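PDB 6FN6: fatty acid synthase 1, isoform A, which probably helps build long-chain saturated fatty acids from acetyl-CoA and malonyl-CoA, this chain being its modifying region with dehydratase, enoylreductase and ketoreductase activities. Local coordinates for residues K127-D133 and K961-L967; L1053-C1058 and I1084-R1088; Q562-E568 and R911-P917. All blocks are in the same frame, centred on the assembly; numbering follows the deposited sequence.

Interaction 1. Residues K127-D133 and K961-L967; sequences KELGTND and KTGYQGL
A capping box opens helix 963-974 of the ketoreductase where it meets the C-terminal hotdog half of the dehydratase, a domain-domain contact. Thr-962, the N-cap (chi1 p), accepts at OG1 from Gln-965 N (3.1 Å), while Gln-965 OE1 accepts from Thr-962 N (3.1 Å) and from Lys-961 N (2.6 Å). Residues 127-129 run extended into the N-cap Gly-130, and helix 131-141 follows. In register, Leu-129 CA lies 4.3 Å from Gly-963 CA and Asp-133 CA 5.0 Å from Tyr-964 CA. Asp-133 (chi1 m) points across: its OD2 accepts from Gly-130 N (2.9 Å) and, weakly, from Gly-963 N (3.0 Å). Gly-963 CA packs 3.3 Å from Glu-128 O in a CA-H...O contact, and a CB there would clash. Leu-129 CD2 lies 3.3 Å from Gly-963 O and 4.2 Å from Leu-967 CB. Tyr-964 OH adds hydrogen bonds to Glu-939 and, across the interface, to Arg-188 of the dehydratase; Glu-128 forms a salt bridge with Arg-154. The extended, all-t Lys-127 donates from NZ to Lys-961 O (3.0 Å). Besides accepting from Leu-967 N (2.8 Å), Gly-963 O receives a hydrogen bond from water 1 (2.8 Å), which also donates to Lys-127 O at 2.6 Å.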
loop_
_atom_site.group_PDB
_atom_site.type_symbol
_atom_site.label_atom_id
_atom_site.label_comp_id
_atom_site.label_asym_id
_atom_site.label_seq_id
_atom_site.Cartn_x
_atom_site.Cartn_y
_atom_site.Cartn_z
ATOM N N LYS A 127 26.484 36.112 8.252
ATOM C CA LYS A 127 25.759 37.193 7.595
ATOM C C LYS A 127 24.580 36.635 6.809
ATOM O O LYS A 127 24.642 35.522 6.292
ATOM C CB LYS A 127 26.687 37.988 6.669
ATOM C CG LYS A 127 26.029 39.221 6.058
ATOM C CD LYS A 127 27.039 40.175 5.431
ATOM C CE LYS A 127 26.392 41.510 5.101
ATOM N NZ LYS A 127 27.394 42.551 4.758
ATOM N N GLU A 128 23.501 37.409 6.734
ATOM C CA GLU A 128 22.332 37.006 5.966
ATOM C C GLU A 128 22.644 37.075 4.480
ATOM O O GLU A 128 23.564 37.779 4.057
ATOM C CB GLU A 128 21.121 37.886 6.299
ATOM C CG GLU A 128 21.106 39.253 5.621
ATOM C CD GLU A 128 19.800 39.996 5.843
ATOM O OE1 GLU A 128 19.541 40.981 5.116
ATOM O OE2 GLU A 128 19.024 39.586 6.737
ATOM N N LEU A 129 21.874 36.339 3.691
ATOM C CA LEU A 129 22.059 36.324 2.251
ATOM C C LEU A 129 21.146 37.353 1.598
ATOM O O LEU A 129 19.975 37.476 1.959
ATOM C CB LEU A 129 21.773 34.934 1.678
ATOM C CG LEU A 129 22.530 33.757 2.295
ATOM C CD1 LEU A 129 21.976 32.432 1.778
ATOM C CD2 LEU A 129 24.007 33.862 1.994
ATOM N N GLY A 130 21.694 38.104 0.650
ATOM C CA GLY A 130 20.897 38.994 -0.170
ATOM C C GLY A 130 20.361 38.262 -1.382
ATOM O O GLY A 130 20.685 37.097 -1.605
ATOM N N THR A 131 19.550 38.947 -2.178
ATOM C CA THR A 131 18.980 38.340 -3.372
ATOM C C THR A 131 20.075 37.805 -4.293
ATOM O O THR A 131 19.949 36.713 -4.842
ATOM C CB THR A 131 18.097 39.341 -4.150
ATOM O OG1 THR A 131 17.666 38.748 -5.378
ATOM C CG2 THR A 131 18.854 40.636 -4.449
ATOM N N ASN A 132 21.162 38.553 -4.437
ATOM C CA ASN A 132 22.249 38.147 -5.322
ATOM C C ASN A 132 23.056 36.995 -4.728
ATOM O O ASN A 132 23.517 36.116 -5.454
ATOM C CB ASN A 132 23.164 39.335 -5.623
ATOM C CG ASN A 132 22.500 40.370 -6.511
ATOM O OD1 ASN A 132 21.746 40.029 -7.426
ATOM N ND2 ASN A 132 22.773 41.643 -6.245
ATOM N N ASP A 133 23.227 37.004 -3.409
ATOM C CA ASP A 133 23.907 35.908 -2.724
ATOM C C ASP A 133 23.150 34.602 -2.925
ATOM O O ASP A 133 23.738 33.573 -3.253
ATOM C CB ASP A 133 24.043 36.196 -1.227
ATOM C CG ASP A 133 24.872 37.427 -0.942
ATOM O OD1 ASP A 133 25.858 37.664 -1.672
ATOM O OD2 ASP A 133 24.541 38.152 0.020
ATOM N N LYS A 961 31.904 40.905 2.971
ATOM C CA LYS A 961 31.017 41.915 2.403
ATOM C C LYS A 961 29.687 41.300 1.986
ATOM O O LYS A 961 28.634 41.916 2.142
ATOM C CB LYS A 961 31.676 42.590 1.194
ATOM C CG LYS A 961 30.786 43.603 0.470
ATOM C CD LYS A 961 31.423 44.096 -0.823
ATOM C CE LYS A 961 30.442 44.924 -1.642
ATOM N NZ LYS A 961 30.980 45.262 -2.988
ATOM N N THR A 962 29.742 40.086 1.447
ATOM C CA THR A 962 28.545 39.414 0.952
ATOM C C THR A 962 28.145 38.234 1.831
ATOM O O THR A 962 28.991 37.604 2.471
ATOM C CB THR A 962 28.743 38.907 -0.495
ATOM O OG1 THR A 962 29.598 37.755 -0.492
ATOM C CG2 THR A 962 29.352 39.990 -1.376
ATOM N N GLY A 963 26.845 37.950 1.860
ATOM C CA GLY A 963 26.319 36.802 2.575
ATOM C C GLY A 963 26.902 35.504 2.048
ATOM O O GLY A 963 27.154 34.567 2.804
ATOM N N TYR A 964 27.101 35.441 0.736
ATOM C CA TYR A 964 27.701 34.268 0.119
ATOM C C TYR A 964 29.075 33.963 0.723
ATOM O O TYR A 964 29.411 32.802 0.969
ATOM C CB TYR A 964 27.830 34.458 -1.391
ATOM C CG TYR A 964 28.382 33.241 -2.085
ATOM C CD1 TYR A 964 27.591 32.116 -2.289
ATOM C CD2 TYR A 964 29.702 33.201 -2.514
ATOM C CE1 TYR A 964 28.091 30.998 -2.915
ATOM C CE2 TYR A 964 30.211 32.082 -3.142
ATOM C CZ TYR A 964 29.400 30.983 -3.339
ATOM O OH TYR A 964 29.897 29.865 -3.963
ATOM N N GLN A 965 29.875 35.006 0.937
ATOM C CA GLN A 965 31.175 34.861 1.585
ATOM C C GLN A 965 31.005 34.219 2.953
ATOM O O GLN A 965 31.632 33.206 3.257
ATOM C CB GLN A 965 31.870 36.217 1.720
ATOM C CG GLN A 965 32.545 36.705 0.448
ATOM C CD GLN A 965 32.812 38.199 0.469
ATOM O OE1 GLN A 965 32.606 38.866 1.483
ATOM N NE2 GLN A 965 33.280 38.729 -0.653
ATOM N N GLY A 966 30.167 34.831 3.785
ATOM C CA GLY A 966 29.893 34.306 5.108
ATOM C C GLY A 966 29.386 32.876 5.055
ATOM O O GLY A 966 29.689 32.067 5.934
ATOM N N LEU A 967 28.611 32.567 4.018
ATOM C CA LEU A 967 28.076 31.224 3.829
ATOM C C LEU A 967 29.195 30.207 3.638
ATOM O O LEU A 967 29.238 29.180 4.315
ATOM C CB LEU A 967 27.128 31.191 2.625
ATOM C CG LEU A 967 26.576 29.822 2.208
ATOM C CD1 LEU A 967 25.843 29.152 3.362
ATOM C CD2 LEU A 967 25.662 29.960 0.998
HETATM O O HOH W 1 26.016 33.600 5.231
#

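Interaction 2. Residues L1053-C1058 and I1084-R1088; sequences LDYFIC and ICEQR
Arg-1088 lays its guanidinium flat over one face of the Phe-1056 ring, the two centres 4.0 Å apart and the planes inclined by 14°. Stack and cation-pi contact coincide: Arg-1088 CZ sits 4.0 Å from the centroid of the Phe-1056 ring but off-centre, 31° from its normal. Arg-1088 CD, also 4.0 Å from that centroid, lies more squarely over the face, 20° off the normal, as a CH-pi contact. The shortest approach of this pair is 3.4 Å, between Phe-1056 CG and Arg-1088 NE. Arg-1088 reaches the ring with chi1 m, chi2 t, chi3 p and chi4 near 88°, and Phe-1056 has chi1 t. At the guanidinium edge, Leu-1053 CD2 comes within 3.3 Å of Arg-1088 NH2. The charge is met by a salt bridge to Asp-1043 of helix 1034-1049, while NE donates to the carbonyl of Pro-1094. The same ring also has an apolar contact, Phe-1056 CE1 lying 4.3 Å from Ile-1084 CG2; two residues on, Cys-1058 SG is 4.0 Å from Cys-1085 SG, without a disulfide. Phe-1056 and Cys-1058 both point at the helix, and Ile-1057 between them points away. Strand 1055-1058 and helix 1084-1088 approach to 9.9 Å between axes and run nearly antiparallel, at 158°; Phe-1056 and Cys-1085 have the nearest CA atoms, 7.8 Å apart. Phe-1056 forms a backbone hydrogen bond with Thr-1096 in the neighbouring parallel strand 1096-1099, so helix 1072-1090 is the connection of a beta-alpha-beta crossover, the repeating unit of the Rossmann-type ketoreductase fold.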
loop_
_atom_site.group_PDB
_atom_site.type_symbol
_atom_site.label_atom_id
_atom_site.label_comp_id
_atom_site.label_asym_id
_atom_site.label_seq_id
_atom_site.Cartn_x
_atom_site.Cartn_y
_atom_site.Cartn_z
ATOM N N LEU A 1053 56.888 25.510 2.084
ATOM C CA LEU A 1053 56.053 25.977 0.984
ATOM C C LEU A 1053 56.234 25.106 -0.253
ATOM O O LEU A 1053 57.356 24.888 -0.710
ATOM C CB LEU A 1053 56.376 27.437 0.658
ATOM C CG LEU A 1053 55.643 28.061 -0.530
ATOM C CD1 LEU A 1053 55.017 29.387 -0.135
ATOM C CD2 LEU A 1053 56.593 28.251 -1.695
ATOM N N ASP A 1054 55.124 24.589 -0.772
ATOM C CA ASP A 1054 55.153 23.717 -1.942
ATOM C C ASP A 1054 54.716 24.462 -3.201
ATOM O O ASP A 1054 55.093 24.082 -4.311
ATOM C CB ASP A 1054 54.260 22.490 -1.730
ATOM C CG ASP A 1054 54.680 21.658 -0.533
ATOM O OD1 ASP A 1054 55.804 21.119 -0.546
ATOM O OD2 ASP A 1054 53.879 21.534 0.416
ATOM N N TYR A 1055 53.915 25.513 -3.035
ATOM C CA TYR A 1055 53.384 26.247 -4.181
ATOM C C TYR A 1055 53.425 27.758 -3.991
ATOM O O TYR A 1055 53.165 28.277 -2.907
ATOM C CB TYR A 1055 51.944 25.806 -4.474
ATOM C CG TYR A 1055 51.795 24.309 -4.547
ATOM C CD1 TYR A 1055 52.354 23.591 -5.594
ATOM C CD2 TYR A 1055 51.117 23.610 -3.561
ATOM C CE1 TYR A 1055 52.237 22.223 -5.663
ATOM C CE2 TYR A 1055 50.992 22.236 -3.620
ATOM C CZ TYR A 1055 51.556 21.549 -4.676
ATOM O OH TYR A 1055 51.445 20.181 -4.747
ATOM N N PHE A 1056 53.761 28.447 -5.077
ATOM C CA PHE A 1056 53.721 29.898 -5.147
ATOM C C PHE A 1056 53.139 30.243 -6.506
ATOM O O PHE A 1056 53.857 30.282 -7.507
ATOM C CB PHE A 1056 55.112 30.510 -4.971
ATOM C CG PHE A 1056 55.102 32.006 -4.791
ATOM C CD1 PHE A 1056 54.994 32.849 -5.885
ATOM C CD2 PHE A 1056 55.222 32.570 -3.532
ATOM C CE1 PHE A 1056 54.991 34.225 -5.725
ATOM C CE2 PHE A 1056 55.221 33.945 -3.367
ATOM C CZ PHE A 1056 55.105 34.772 -4.468
ATOM N N ILE A 1057 51.831 30.473 -6.539
ATOM C CA ILE A 1057 51.106 30.596 -7.797
ATOM C C ILE A 1057 50.494 31.987 -7.936
ATOM O O ILE A 1057 49.962 32.539 -6.976
ATOM C CB ILE A 1057 50.029 29.495 -7.912
ATOM C CG1 ILE A 1057 50.692 28.118 -7.806
ATOM C CG2 ILE A 1057 49.253 29.631 -9.222
ATOM C CD1 ILE A 1057 49.738 26.957 -7.783
ATOM N N CYS A 1058 50.590 32.538 -9.142
ATOM C CA CYS A 1058 50.014 33.838 -9.467
ATOM C C CYS A 1058 48.999 33.699 -10.600
ATOM O O CYS A 1058 49.360 33.311 -11.711
ATOM C CB CYS A 1058 51.112 34.828 -9.871
ATOM S SG CYS A 1058 52.417 35.089 -8.640
ATOM N N ILE A 1084 58.975 37.094 -11.576
ATOM C CA ILE A 1084 59.063 36.674 -10.183
ATOM C C ILE A 1084 59.096 35.149 -10.069
ATOM O O ILE A 1084 59.910 34.590 -9.337
ATOM C CB ILE A 1084 57.901 37.258 -9.362
ATOM C CG1 ILE A 1084 58.055 38.775 -9.251
ATOM C CG2 ILE A 1084 57.842 36.612 -7.973
ATOM C CD1 ILE A 1084 56.882 39.483 -8.587
ATOM N N CYS A 1085 58.207 34.481 -10.795
ATOM C CA CYS A 1085 58.109 33.030 -10.722
ATOM C C CYS A 1085 59.298 32.370 -11.405
ATOM O O CYS A 1085 59.795 31.346 -10.937
ATOM C CB CYS A 1085 56.793 32.558 -11.338
ATOM S SG CYS A 1085 55.348 33.099 -10.387
ATOM N N GLU A 1086 59.747 32.950 -12.513
ATOM C CA GLU A 1086 60.924 32.444 -13.204
ATOM C C GLU A 1086 62.142 32.553 -12.297
ATOM O O GLU A 1086 62.905 31.602 -12.140
ATOM C CB GLU A 1086 61.174 33.213 -14.502
ATOM C CG GLU A 1086 62.313 32.640 -15.340
ATOM C CD GLU A 1086 62.642 33.487 -16.556
ATOM O OE1 GLU A 1086 62.388 34.710 -16.522
ATOM O OE2 GLU A 1086 63.161 32.928 -17.546
ATOM N N GLN A 1087 62.310 33.724 -11.695
ATOM C CA GLN A 1087 63.449 33.983 -10.828
ATOM C C GLN A 1087 63.431 33.037 -9.634
ATOM O O GLN A 1087 64.468 32.507 -9.232
ATOM C CB GLN A 1087 63.439 35.439 -10.355
ATOM C CG GLN A 1087 63.833 36.443 -11.430
ATOM C CD GLN A 1087 65.288 36.330 -11.839
ATOM O OE1 GLN A 1087 65.646 35.515 -12.690
ATOM N NE2 GLN A 1087 66.135 37.154 -11.236
ATOM N N ARG A 1088 62.248 32.837 -9.063
ATOM C CA ARG A 1088 62.088 31.934 -7.932
ATOM C C ARG A 1088 62.620 30.539 -8.271
ATOM O O ARG A 1088 63.371 29.946 -7.496
ATOM C CB ARG A 1088 60.621 31.864 -7.507
ATOM C CG ARG A 1088 60.169 33.032 -6.630
ATOM C CD ARG A 1088 58.703 32.886 -6.216
ATOM N NE ARG A 1088 58.472 31.670 -5.437
ATOM C CZ ARG A 1088 58.588 31.585 -4.114
ATOM N NH1 ARG A 1088 58.925 32.647 -3.394
ATOM N NH2 ARG A 1088 58.364 30.430 -3.506
#

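Interaction 3. Residues Q562-E568 and R911-P917; sequences QATLQVE and RLINAIP
Val-567 is the apolar centre, its CG2 touching both Ala-915 CB (3.7 Å) and Ile-913 CG2 (4.1 Å). Leu-565 lies on the same face, with CD1 4.0 Å from Pro-917 CG, and Trp-585 and Glu-587 of strand 583-587 help to cover this side. The backbones pair antiparallel. Val-567 and Ile-913 form a hydrogen-bonded pair, Val-567 N donating to Ile-913 O (3.0 Å) and Ile-913 N to Val-567 O (2.9 Å). Leu-565 and Ala-915 form another, with Leu-565 N to Ala-915 O and Ala-915 N to Leu-565 O both 3.2 Å. Between them Gln-566 and Asn-914 are a non-hydrogen-bonded pair, CA-CA 4.5 Å. The result is a two-stranded antiparallel sheet, strongly twisted: the axes of 565-567 and 913-915 come within 4.6 Å and cross at 123°. It ties the chain entering the enoylreductase to the chain leaving it for the ketoreductase. Past one end, Leu-912 CA makes a CA-H...O contact with Val-567 O (3.3 Å); past the other, Ala-563 O approaches Pro-917 CD to 3.2 Å, and Ile-916 makes backbone hydrogen bonds with Trp-585 and Glu-587. The other face carries the polar pair Gln-566 (chi1 m) and Asn-914 (chi1 m), side by side with Gln-566 CG 3.5 Å from Asn-914 OD1, and Gln-566 OE1 is 3.6 Å from Leu-912 CD1.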
loop_
_atom_site.group_PDB
_atom_site.type_symbol
_atom_site.label_atom_id
_atom_site.label_comp_id
_atom_site.label_asym_id
_atom_site.label_seq_id
_atom_site.Cartn_x
_atom_site.Cartn_y
_atom_site.Cartn_z
ATOM N N GLN A 562 44.978 12.569 -20.141
ATOM C CA GLN A 562 44.640 11.372 -19.376
ATOM C C GLN A 562 45.858 10.457 -19.279
ATOM O O GLN A 562 45.791 9.274 -19.612
ATOM C CB GLN A 562 43.460 10.620 -20.002
ATOM C CG GLN A 562 42.112 11.330 -19.901
ATOM C CD GLN A 562 41.585 11.398 -18.475
ATOM O OE1 GLN A 562 42.279 11.846 -17.563
ATOM N NE2 GLN A 562 40.351 10.947 -18.279
ATOM N N ALA A 563 46.971 11.018 -18.818
ATOM C CA ALA A 563 48.208 10.267 -18.651
ATOM C C ALA A 563 48.168 9.461 -17.359
ATOM O O ALA A 563 47.542 9.867 -16.380
ATOM C CB ALA A 563 49.403 11.199 -18.656
ATOM N N THR A 564 48.844 8.317 -17.370
ATOM C CA THR A 564 48.812 7.379 -16.254
ATOM C C THR A 564 50.209 7.120 -15.700
ATOM O O THR A 564 51.101 6.660 -16.412
ATOM C CB THR A 564 48.184 6.033 -16.673
ATOM O OG1 THR A 564 48.937 5.461 -17.749
ATOM C CG2 THR A 564 46.741 6.231 -17.119
ATOM N N LEU A 565 50.387 7.442 -14.422
ATOM C CA LEU A 565 51.644 7.202 -13.723
ATOM C C LEU A 565 51.491 6.058 -12.724
ATOM O O LEU A 565 50.412 5.844 -12.177
ATOM C CB LEU A 565 52.094 8.467 -12.989
ATOM C CG LEU A 565 52.476 9.681 -13.840
ATOM C CD1 LEU A 565 52.998 10.796 -12.947
ATOM C CD2 LEU A 565 53.491 9.333 -14.923
ATOM N N GLN A 566 52.571 5.318 -12.500
ATOM C CA GLN A 566 52.549 4.199 -11.562
ATOM C C GLN A 566 52.576 4.706 -10.122
ATOM O O GLN A 566 53.613 5.134 -9.621
ATOM C CB GLN A 566 53.729 3.254 -11.810
ATOM C CG GLN A 566 53.569 2.353 -13.028
ATOM C CD GLN A 566 54.496 1.149 -12.993
ATOM O OE1 GLN A 566 55.640 1.243 -12.542
ATOM N NE2 GLN A 566 54.004 0.008 -13.463
ATOM N N VAL A 567 51.419 4.665 -9.471
ATOM C CA VAL A 567 51.284 5.126 -8.094
ATOM C C VAL A 567 51.170 3.938 -7.142
ATOM O O VAL A 567 50.907 2.814 -7.568
ATOM C CB VAL A 567 50.074 6.064 -7.948
ATOM C CG1 VAL A 567 50.198 7.241 -8.907
ATOM C CG2 VAL A 567 48.770 5.307 -8.198
ATOM N N GLU A 568 51.385 4.189 -5.855
ATOM C CA GLU A 568 51.319 3.131 -4.853
ATOM C C GLU A 568 49.892 2.901 -4.358
ATOM O O GLU A 568 49.479 1.761 -4.145
ATOM C CB GLU A 568 52.228 3.468 -3.671
ATOM C CG GLU A 568 52.355 2.346 -2.651
ATOM C CD GLU A 568 53.294 2.694 -1.514
ATOM O OE1 GLU A 568 53.703 3.871 -1.417
ATOM O OE2 GLU A 568 53.622 1.791 -0.717
ATOM N N ARG A 911 53.438 -3.036 -4.486
ATOM C CA ARG A 911 53.011 -2.979 -5.881
ATOM C C ARG A 911 52.731 -1.554 -6.316
ATOM O O ARG A 911 52.527 -0.659 -5.496
ATOM C CB ARG A 911 51.759 -3.824 -6.143
ATOM C CG ARG A 911 51.987 -5.320 -6.259
ATOM C CD ARG A 911 50.819 -5.954 -7.013
ATOM N NE ARG A 911 50.843 -7.415 -7.004
ATOM C CZ ARG A 911 50.053 -8.178 -7.756
ATOM N NH1 ARG A 911 49.177 -7.625 -8.587
ATOM N NH2 ARG A 911 50.142 -9.499 -7.687
ATOM N N LEU A 912 52.721 -1.366 -7.629
ATOM C CA LEU A 912 52.364 -0.097 -8.229
ATOM C C LEU A 912 51.226 -0.354 -9.199
ATOM O O LEU A 912 51.173 -1.402 -9.845
ATOM C CB LEU A 912 53.560 0.523 -8.951
ATOM C CG LEU A 912 54.748 0.948 -8.084
ATOM C CD1 LEU A 912 55.901 1.382 -8.967
ATOM C CD2 LEU A 912 54.364 2.059 -7.121
ATOM N N ILE A 913 50.314 0.602 -9.298
ATOM C CA ILE A 913 49.172 0.471 -10.187
ATOM C C ILE A 913 49.069 1.738 -11.014
ATOM O O ILE A 913 49.335 2.835 -10.523
ATOM C CB ILE A 913 47.876 0.195 -9.396
ATOM C CG1 ILE A 913 46.705 -0.046 -10.356
ATOM C CG2 ILE A 913 47.571 1.350 -8.446
ATOM C CD1 ILE A 913 45.446 -0.579 -9.682
ATOM N N ASN A 914 48.701 1.582 -12.279
ATOM C CA ASN A 914 48.574 2.725 -13.166
ATOM C C ASN A 914 47.277 3.466 -12.876
ATOM O O ASN A 914 46.182 2.944 -13.091
ATOM C CB ASN A 914 48.626 2.274 -14.625
ATOM C CG ASN A 914 49.965 1.675 -14.999
ATOM O OD1 ASN A 914 50.898 2.391 -15.364
ATOM N ND2 ASN A 914 50.071 0.354 -14.904
ATOM N N ALA A 915 47.414 4.693 -12.382
ATOM C CA ALA A 915 46.268 5.525 -12.056
ATOM C C ALA A 915 46.530 6.956 -12.495
ATOM O O ALA A 915 47.680 7.378 -12.625
ATOM C CB ALA A 915 45.976 5.473 -10.561
ATOM N N ILE A 916 45.457 7.697 -12.738
ATOM C CA ILE A 916 45.577 9.099 -13.091
ATOM C C ILE A 916 46.180 9.806 -11.883
ATOM O O ILE A 916 45.615 9.748 -10.790
ATOM C CB ILE A 916 44.221 9.697 -13.498
ATOM C CG1 ILE A 916 43.697 8.991 -14.749
ATOM C CG2 ILE A 916 44.348 11.196 -13.751
ATOM C CD1 ILE A 916 42.258 9.319 -15.093
ATOM N N PRO A 917 47.341 10.462 -12.063
ATOM C CA PRO A 917 47.950 11.109 -10.898
ATOM C C PRO A 917 47.088 12.244 -10.362
ATOM O O PRO A 917 46.355 12.877 -11.121
ATOM C CB PRO A 917 49.286 11.630 -11.439
ATOM C CG PRO A 917 49.073 11.785 -12.902
ATOM C CD PRO A 917 48.115 10.701 -13.296
#

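In the fold
The three contacts do not touch one another. Interactions 1 and 2 have centres about 33 Å apart, 2 and 3 about 27 Å, and 1 and 3 about 42 Å, the last two lying on opposite sides of the chain's centre. Along the sequence, interaction 3 is nested within the loop that interaction 1 closes, and interaction 2 follows both. Interactions 1 and 2 share the ketoreductase: helix 963-974 links strands 951-955 and 978-982 of the sheet that also holds strand 1055-1060. Thus interaction 2 builds that domain internally, interaction 1 sets the dehydratase against it, and interaction 3 pairs the two linkers flanking the enoylreductase.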